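Alanine racemase (Actinobacillus succinogenes, PDB 3C3K) has a two-domain periplasmic-binding-protein-like fold and probably binds a small ligand, as LacI-type regulators do. Local coordinates at residues B[83-95]-B[242-254]. Sequence-based numbering, arbitrary orientation.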
ATOM      1  N   ILE B  83      -5.327  29.572   0.107  1.00 22.45           N
ATOM      2  CA  ILE B  83      -6.536  28.818   0.421  1.00 21.48           C
ATOM      3  C   ILE B  83      -6.543  28.486   1.908  1.00 20.25           C
ATOM      4  O   ILE B  83      -7.572  28.580   2.555  1.00 20.02           O
ATOM      5  CB  ILE B  83      -6.680  27.503  -0.432  1.00 21.10           C
ATOM      6  CG1 ILE B  83      -6.926  27.828  -1.923  1.00 24.07           C
ATOM      7  CG2 ILE B  83      -7.803  26.632   0.115  1.00 21.61           C
ATOM      8  CD1 ILE B  83      -6.618  26.667  -2.823  1.00 25.54           C
ATOM      9  N   ILE B  84      -5.408  28.070   2.442  1.00 19.87           N
ATOM     10  CA  ILE B  84      -5.361  27.565   3.817  1.00 20.08           C
ATOM     11  C   ILE B  84      -5.274  28.663   4.888  1.00 19.65           C
ATOM     12  O   ILE B  84      -5.822  28.502   5.965  1.00 20.91           O
ATOM     13  CB  ILE B  84      -4.202  26.542   3.961  1.00 20.45           C
ATOM     14  CG1 ILE B  84      -4.360  25.465   2.854  1.00 20.20           C
ATOM     15  CG2 ILE B  84      -4.184  25.932   5.387  1.00 21.17           C
ATOM     16  CD1 ILE B  84      -3.385  24.295   2.852  1.00 20.40           C
ATOM     17  N   GLY B  85      -4.578  29.770   4.614  1.00 19.09           N
ATOM     18  CA  GLY B  85      -4.566  30.901   5.550  1.00 17.73           C
ATOM     19  C   GLY B  85      -4.133  30.426   6.922  1.00 18.37           C
ATOM     20  O   GLY B  85      -3.127  29.728   7.071  1.00 17.60           O
ATOM     21  N   ALA B  86      -4.935  30.764   7.922  1.00 18.22           N
ATOM     22  CA  ALA B  86      -4.686  30.414   9.302  1.00 17.10           C
ATOM     23  C   ALA B  86      -5.265  29.046   9.693  1.00 17.43           C
ATOM     24  O   ALA B  86      -5.134  28.633  10.868  1.00 16.69           O
ATOM     25  CB  ALA B  86      -5.307  31.461  10.172  1.00 17.28           C
ATOM     26  N   PHE B  87      -5.933  28.344   8.765  1.00 16.42           N
ATOM     27  CA  PHE B  87      -6.466  27.021   9.113  1.00 15.79           C
ATOM     28  C   PHE B  87      -5.357  26.112   9.634  1.00 15.22           C
ATOM     29  O   PHE B  87      -4.207  26.228   9.197  1.00 16.65           O
ATOM     30  CB  PHE B  87      -7.233  26.375   7.944  1.00 17.43           C
ATOM     31  CG  PHE B  87      -8.597  26.998   7.654  1.00 17.78           C
ATOM     32  CD1 PHE B  87      -9.709  26.664   8.436  1.00 21.03           C
ATOM     33  CD2 PHE B  87      -8.776  27.883   6.569  1.00 17.13           C
ATOM     34  CE1 PHE B  87     -10.991  27.196   8.165  1.00 21.62           C
ATOM     35  CE2 PHE B  87     -10.036  28.406   6.259  1.00 20.80           C
ATOM     36  CZ  PHE B  87     -11.157  28.075   7.067  1.00 21.74           C
ATOM     37  N   PRO B  88      -5.669  25.221  10.611  1.00 14.51           N
ATOM     38  CA  PRO B  88      -4.628  24.271  11.048  1.00 13.89           C
ATOM     39  C   PRO B  88      -3.989  23.508   9.864  1.00 13.72           C
ATOM     40  O   PRO B  88      -4.712  23.009   9.005  1.00 13.61           O
ATOM     41  CB  PRO B  88      -5.379  23.300  11.922  1.00 13.11           C
ATOM     42  CG  PRO B  88      -6.519  24.148  12.495  1.00 14.78           C
ATOM     43  CD  PRO B  88      -6.956  24.980  11.298  1.00 12.59           C
ATOM     44  N   TRP B  89      -2.648  23.473   9.812  1.00 12.10           N
ATOM     45  CA  TRP B  89      -1.905  22.961   8.645  1.00 12.51           C
ATOM     46  C   TRP B  89      -0.587  22.400   9.153  1.00 11.91           C
ATOM     47  O   TRP B  89       0.114  23.044   9.954  1.00 13.04           O
ATOM     48  CB  TRP B  89      -1.666  24.143   7.684  1.00 12.50           C
ATOM     49  CG  TRP B  89      -1.147  23.886   6.320  1.00 11.85           C
ATOM     50  CD1 TRP B  89      -1.009  22.701   5.689  1.00 15.22           C
ATOM     51  CD2 TRP B  89      -0.803  24.901   5.352  1.00 13.32           C
ATOM     52  NE1 TRP B  89      -0.570  22.893   4.400  1.00 16.23           N
ATOM     53  CE2 TRP B  89      -0.422  24.242   4.176  1.00 14.40           C
ATOM     54  CE3 TRP B  89      -0.760  26.304   5.395  1.00 13.41           C
ATOM     55  CZ2 TRP B  89      -0.004  24.940   3.008  1.00 16.85           C
ATOM     56  CZ3 TRP B  89      -0.328  27.025   4.217  1.00 15.40           C
ATOM     57  CH2 TRP B  89       0.015  26.334   3.043  1.00 13.60           C
ATOM     58  N   VAL B  90      -0.233  21.200   8.686  1.00 12.88           N
ATOM     59  CA  VAL B  90       1.010  20.545   9.078  1.00 12.02           C
ATOM     60  C   VAL B  90       1.543  19.840   7.873  1.00 12.36           C
ATOM     61  O   VAL B  90       0.781  19.236   7.153  1.00 13.42           O
ATOM     62  CB  VAL B  90       0.826  19.485  10.177  1.00 12.09           C
ATOM     63  CG1 VAL B  90       2.110  18.761  10.439  1.00 13.21           C
ATOM     64  CG2 VAL B  90       0.353  20.102  11.509  1.00 12.15           C
ATOM     65  N   GLN B  91       2.858  19.891   7.681  1.00 11.50           N
ATOM     66  CA  GLN B  91       3.496  19.207   6.587  1.00 12.67           C
ATOM     67  C   GLN B  91       4.257  18.007   7.110  1.00 12.83           C
ATOM     68  O   GLN B  91       4.965  18.098   8.122  1.00 15.03           O
ATOM     69  CB  GLN B  91       4.407  20.153   5.797  1.00 12.06           C
ATOM     70  CG  GLN B  91       5.512  19.371   4.969  1.00 13.73           C
ATOM     71  CD  GLN B  91       5.035  19.211   3.528  1.00 18.89           C
ATOM     72  OE1 GLN B  91       4.518  20.162   2.954  1.00 13.85           O
ATOM     73  NE2 GLN B  91       5.194  18.020   2.953  1.00 20.10           N
ATOM     74  N   CYS B  92       4.080  16.867   6.471  1.00 14.90           N
ATOM     75  CA  CYS B  92       4.833  15.638   6.801  1.00 17.54           C
ATOM     76  C   CYS B  92       5.891  15.325   5.777  1.00 17.22           C
ATOM     77  O   CYS B  92       5.654  15.432   4.574  1.00 17.91           O
ATOM     78  CB  CYS B  92       3.922  14.414   6.788  1.00 18.79           C
ATOM     79  SG  CYS B  92       2.766  14.265   8.112  1.00 26.31           S
ATOM     80  N   ALA B  93       7.046  14.859   6.254  1.00 18.51           N
ATOM     81  CA  ALA B  93       8.051  14.237   5.409  1.00 17.45           C
ATOM     82  C   ALA B  93       8.771  15.171   4.483  1.00 18.31           C
ATOM     83  O   ALA B  93       9.572  14.722   3.734  1.00 19.26           O
ATOM     84  CB  ALA B  93       7.471  13.067   4.601  1.00 17.80           C
ATOM     85  N   GLU B  94       8.496  16.454   4.541  1.00 19.61           N
ATOM     86  CA  GLU B  94       9.346  17.460   3.902  1.00 20.94           C
ATOM     87  C   GLU B  94       9.867  18.399   5.007  1.00 21.41           C
ATOM     88  O   GLU B  94       9.160  18.713   5.955  1.00 22.48           O
ATOM     89  CB  GLU B  94       8.582  18.248   2.841  1.00 20.08           C
ATOM     90  CG  GLU B  94       8.184  17.463   1.598  1.00 20.85           C
ATOM     91  CD  GLU B  94       9.268  17.460   0.551  1.00 23.76           C
ATOM     92  OE1 GLU B  94      10.408  17.078   0.894  1.00 25.57           O
ATOM     93  OE2 GLU B  94       8.981  17.852  -0.603  1.00 23.56           O
ATOM     94  N   TYR B  95      11.111  18.810   4.895  1.00 21.87           N
ATOM     95  CA  TYR B  95      11.742  19.635   5.928  1.00 21.67           C
ATOM     96  C   TYR B  95      12.338  20.906   5.362  1.00 21.94           C
ATOM     97  O   TYR B  95      13.304  20.828   4.598  1.00 22.26           O
ATOM     98  CB  TYR B  95      12.862  18.843   6.590  1.00 20.67           C
ATOM     99  CG  TYR B  95      13.617  19.551   7.667  1.00 19.66           C
ATOM    100  CD1 TYR B  95      12.960  20.055   8.769  1.00 23.22           C
ATOM    101  CD2 TYR B  95      14.989  19.626   7.634  1.00 19.67           C
ATOM    102  CE1 TYR B  95      13.623  20.683   9.790  1.00 20.56           C
ATOM    103  CE2 TYR B  95      15.685  20.223   8.643  1.00 22.67           C
ATOM    104  CZ  TYR B  95      14.974  20.741   9.736  1.00 22.04           C
ATOM    105  OH  TYR B  95      15.613  21.334  10.760  1.00 21.66           O
ATOM    106  N   ILE B 242       5.738   9.690  12.955  1.00 14.09           N
ATOM    107  CA  ILE B 242       5.513  10.833  12.070  1.00 13.45           C
ATOM    108  C   ILE B 242       4.050  11.242  11.932  1.00 13.69           C
ATOM    109  O   ILE B 242       3.741  12.405  12.119  1.00 13.68           O
ATOM    110  CB  ILE B 242       6.205  10.619  10.698  1.00 13.98           C
ATOM    111  CG1 ILE B 242       7.716  10.549  10.887  1.00  8.57           C
ATOM    112  CG2 ILE B 242       5.831  11.751   9.641  1.00 15.62           C
ATOM    113  CD1 ILE B 242       8.390  10.117   9.650  1.00 15.87           C
ATOM    114  N   GLY B 243       3.150  10.312  11.609  1.00 13.27           N
ATOM    115  CA  GLY B 243       1.699  10.630  11.556  1.00 11.07           C
ATOM    116  C   GLY B 243       1.101  11.010  12.918  1.00 12.94           C
ATOM    117  O   GLY B 243       0.309  11.945  13.019  1.00 12.10           O
ATOM    118  N   MET B 244       1.459  10.302  13.980  1.00 12.46           N
ATOM    119  CA  MET B 244       0.855  10.635  15.285  1.00 14.49           C
ATOM    120  C   MET B 244       1.276  12.066  15.672  1.00 14.99           C
ATOM    121  O   MET B 244       0.455  12.858  16.166  1.00 13.51           O
ATOM    122  CB  MET B 244       1.314   9.632  16.335  1.00 13.73           C
ATOM    123  CG  MET B 244       0.879   8.193  16.112  1.00 18.02           C
ATOM    124  SD  MET B 244       1.532   6.968  17.330  1.00 15.84           S
ATOM    125  CE  MET B 244       3.165   7.247  17.106  1.00 21.28           C
ATOM    126  N   LYS B 245       2.530  12.412  15.369  1.00 14.87           N
ATOM    127  CA  LYS B 245       3.079  13.718  15.754  1.00 14.74           C
ATOM    128  C   LYS B 245       2.457  14.784  14.894  1.00 15.65           C
ATOM    129  O   LYS B 245       2.146  15.876  15.390  1.00 17.77           O
ATOM    130  CB  LYS B 245       4.648  13.705  15.718  1.00 14.52           C
ATOM    131  CG  LYS B 245       5.358  15.059  16.169  1.00 16.94           C
ATOM    132  CD  LYS B 245       4.878  15.484  17.566  1.00 23.01           C
ATOM    133  CE  LYS B 245       5.990  15.892  18.486  1.00 32.15           C
ATOM    134  NZ  LYS B 245       5.502  15.980  19.923  1.00 32.50           N
ATOM    135  N   ALA B 246       2.231  14.486  13.601  1.00 16.08           N
ATOM    136  CA  ALA B 246       1.599  15.455  12.715  1.00 15.60           C
ATOM    137  C   ALA B 246       0.238  15.840  13.290  1.00 15.21           C
ATOM    138  O   ALA B 246      -0.048  17.004  13.477  1.00 15.72           O
ATOM    139  CB  ALA B 246       1.542  14.958  11.233  1.00 13.51           C
ATOM    140  N   VAL B 247      -0.552  14.867  13.704  1.00 16.33           N
ATOM    141  CA  VAL B 247      -1.830  15.155  14.369  1.00 15.30           C
ATOM    142  C   VAL B 247      -1.707  15.966  15.614  1.00 16.94           C
ATOM    143  O   VAL B 247      -2.498  16.925  15.793  1.00 15.41           O
ATOM    144  CB  VAL B 247      -2.646  13.868  14.642  1.00 16.30           C
ATOM    145  CG1 VAL B 247      -3.936  14.186  15.451  1.00 16.76           C
ATOM    146  CG2 VAL B 247      -2.949  13.222  13.327  1.00 13.75           C
ATOM    147  N   SER B 248      -0.745  15.600  16.466  1.00 16.81           N
ATOM    148  CA  SER B 248      -0.428  16.365  17.648  1.00 19.20           C
ATOM    149  C   SER B 248      -0.149  17.833  17.389  1.00 18.56           C
ATOM    150  O   SER B 248      -0.605  18.687  18.169  1.00 16.44           O
ATOM    151  CB  SER B 248       0.751  15.770  18.409  1.00 20.36           C
ATOM    152  OG  SER B 248       0.196  14.751  19.222  1.00 25.29           O
ATOM    153  N   LEU B 249       0.577  18.098  16.302  1.00 16.63           N
ATOM    154  CA  LEU B 249       0.867  19.464  15.903  1.00 17.53           C
ATOM    155  C   LEU B 249      -0.383  20.157  15.374  1.00 17.46           C
ATOM    156  O   LEU B 249      -0.576  21.406  15.591  1.00 17.45           O
ATOM    157  CB  LEU B 249       2.029  19.513  14.892  1.00 16.63           C
ATOM    158  CG  LEU B 249       3.426  18.995  15.303  1.00 17.20           C
ATOM    159  CD1 LEU B 249       4.454  19.107  14.122  1.00 16.94           C
ATOM    160  CD2 LEU B 249       3.896  19.786  16.479  1.00 19.72           C
ATOM    161  N   LEU B 250      -1.225  19.397  14.683  1.00 16.66           N
ATOM    162  CA  LEU B 250      -2.469  19.934  14.135  1.00 17.46           C
ATOM    163  C   LEU B 250      -3.405  20.275  15.273  1.00 17.93           C
ATOM    164  O   LEU B 250      -4.147  21.238  15.197  1.00 18.89           O
ATOM    165  CB  LEU B 250      -3.186  18.934  13.193  1.00 16.85           C
ATOM    166  CG  LEU B 250      -4.191  19.588  12.244  1.00 17.16           C
ATOM    167  CD1 LEU B 250      -3.405  20.283  11.151  1.00 16.49           C
ATOM    168  CD2 LEU B 250      -5.114  18.537  11.613  1.00 19.06           C
ATOM    169  N   LEU B 251      -3.411  19.450  16.311  1.00 18.73           N
ATOM    170  CA  LEU B 251      -4.238  19.732  17.499  1.00 20.84           C
ATOM    171  C   LEU B 251      -3.798  20.966  18.306  1.00 22.07           C
ATOM    172  O   LEU B 251      -4.632  21.676  18.867  1.00 23.92           O
ATOM    173  CB  LEU B 251      -4.380  18.481  18.396  1.00 21.28           C
ATOM    174  CG  LEU B 251      -5.121  17.253  17.831  1.00 20.22           C
ATOM    175  CD1 LEU B 251      -4.866  15.984  18.724  1.00 22.40           C
ATOM    176  CD2 LEU B 251      -6.641  17.475  17.540  1.00 14.46           C
ATOM    177  N   GLU B 252      -2.512  21.261  18.385  1.00 22.92           N
ATOM    178  CA  GLU B 252      -2.125  22.497  19.041  1.00 24.25           C
ATOM    179  C   GLU B 252      -2.701  23.696  18.325  1.00 24.21           C
ATOM    180  O   GLU B 252      -3.076  24.677  18.991  1.00 25.32           O
ATOM    181  CB  GLU B 252      -0.634  22.715  19.001  1.00 24.60           C
ATOM    182  CG  GLU B 252       0.120  21.498  19.129  1.00 31.68           C
ATOM    183  CD  GLU B 252       0.933  21.481  20.361  1.00 38.37           C
ATOM    184  OE1 GLU B 252       2.146  21.208  20.186  1.00 41.81           O
ATOM    185  OE2 GLU B 252       0.359  21.751  21.458  1.00 40.81           O
ATOM    186  N   GLN B 253      -2.707  23.657  16.987  1.00 22.53           N
ATOM    187  CA  GLN B 253      -3.299  24.693  16.211  1.00 20.62           C
ATOM    188  C   GLN B 253      -4.786  24.766  16.484  1.00 21.95           C
ATOM    189  O   GLN B 253      -5.305  25.857  16.715  1.00 22.22           O
ATOM    190  CB  GLN B 253      -2.995  24.532  14.724  1.00 18.75           C
ATOM    191  CG  GLN B 253      -1.554  24.766  14.438  1.00 16.08           C
ATOM    192  CD  GLN B 253      -1.146  24.449  13.014  1.00 18.15           C
ATOM    193  OE1 GLN B 253      -1.510  25.146  12.082  1.00 16.11           O
ATOM    194  NE2 GLN B 253      -0.351  23.394  12.847  1.00 16.17           N
ATOM    195  N   ILE B 254      -5.481  23.641  16.437  1.00 21.44           N
ATOM    196  CA  ILE B 254      -6.944  23.648  16.622  1.00 22.96           C
ATOM    197  C   ILE B 254      -7.292  24.125  18.040  1.00 24.09           C
ATOM    198  O   ILE B 254      -8.227  24.916  18.230  1.00 24.61           O
ATOM    199  CB  ILE B 254      -7.567  22.245  16.390  1.00 22.26           C
ATOM    200  CG1 ILE B 254      -7.673  21.911  14.905  1.00 18.67           C
ATOM    201  CG2 ILE B 254      -8.962  22.095  17.099  1.00 23.64           C
ATOM    202  CD1 ILE B 254      -7.599  20.427  14.607  1.00 14.07           C
TER
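With CG beside the backbone N (chi1 -68°) and the chain extended beyond it (chi2 173°), Gln-253 carries its amide up from helix 242-254 to the backbone of Trp-89 at the start of strand 89-92. Both ends of the amide are used: Trp-89 N donates to Gln-253 OE1 at 3.0 Å, and Gln-253 NE2 donates to Trp-89 O, also at 3.0 Å. The acceptor Trp-89 O lies practically in the Gln-253 amide plane, whereas each donor approaches from above the plane of the carbonyl it meets. A weak bond from Gln-253 NE2 to Leu-249 O, one helical turn back, gives the amide a third tie and helps to fix its rotation.

Apolar packing flanks this polar link. Pro-88 lays CB against Leu-250 CD1 at 3.7 Å and presses CG onto Ile-254 CG1 at 3.5 Å, a tight fit between side chains set roughly at right angles. Val-90 straddles the helix surface, CG1 facing Ala-246 CB and CG2 reaching Leu-249 CB at 3.8 Å. Farther along, Cys-92 SG sits 3.4 Å from Ala-246 CB, while Ile-242 CG2 borders the sulfur more loosely.

The contact exemplifies helix-on-sheet packing in a Rossmann-like alpha/beta domain of the type I periplasmic-binding-protein-like fold: the strand and helix segments run nearly antiparallel, their axes 7.8 Å apart at closest approach. Strand 89-92 lies inside a parallel sheet, between strands 68-70 and 102-105, and helix 239-254 covers one face beside helix 21-35, whose Ile-30 and Thr-33 are touched by the Val-247 side chain.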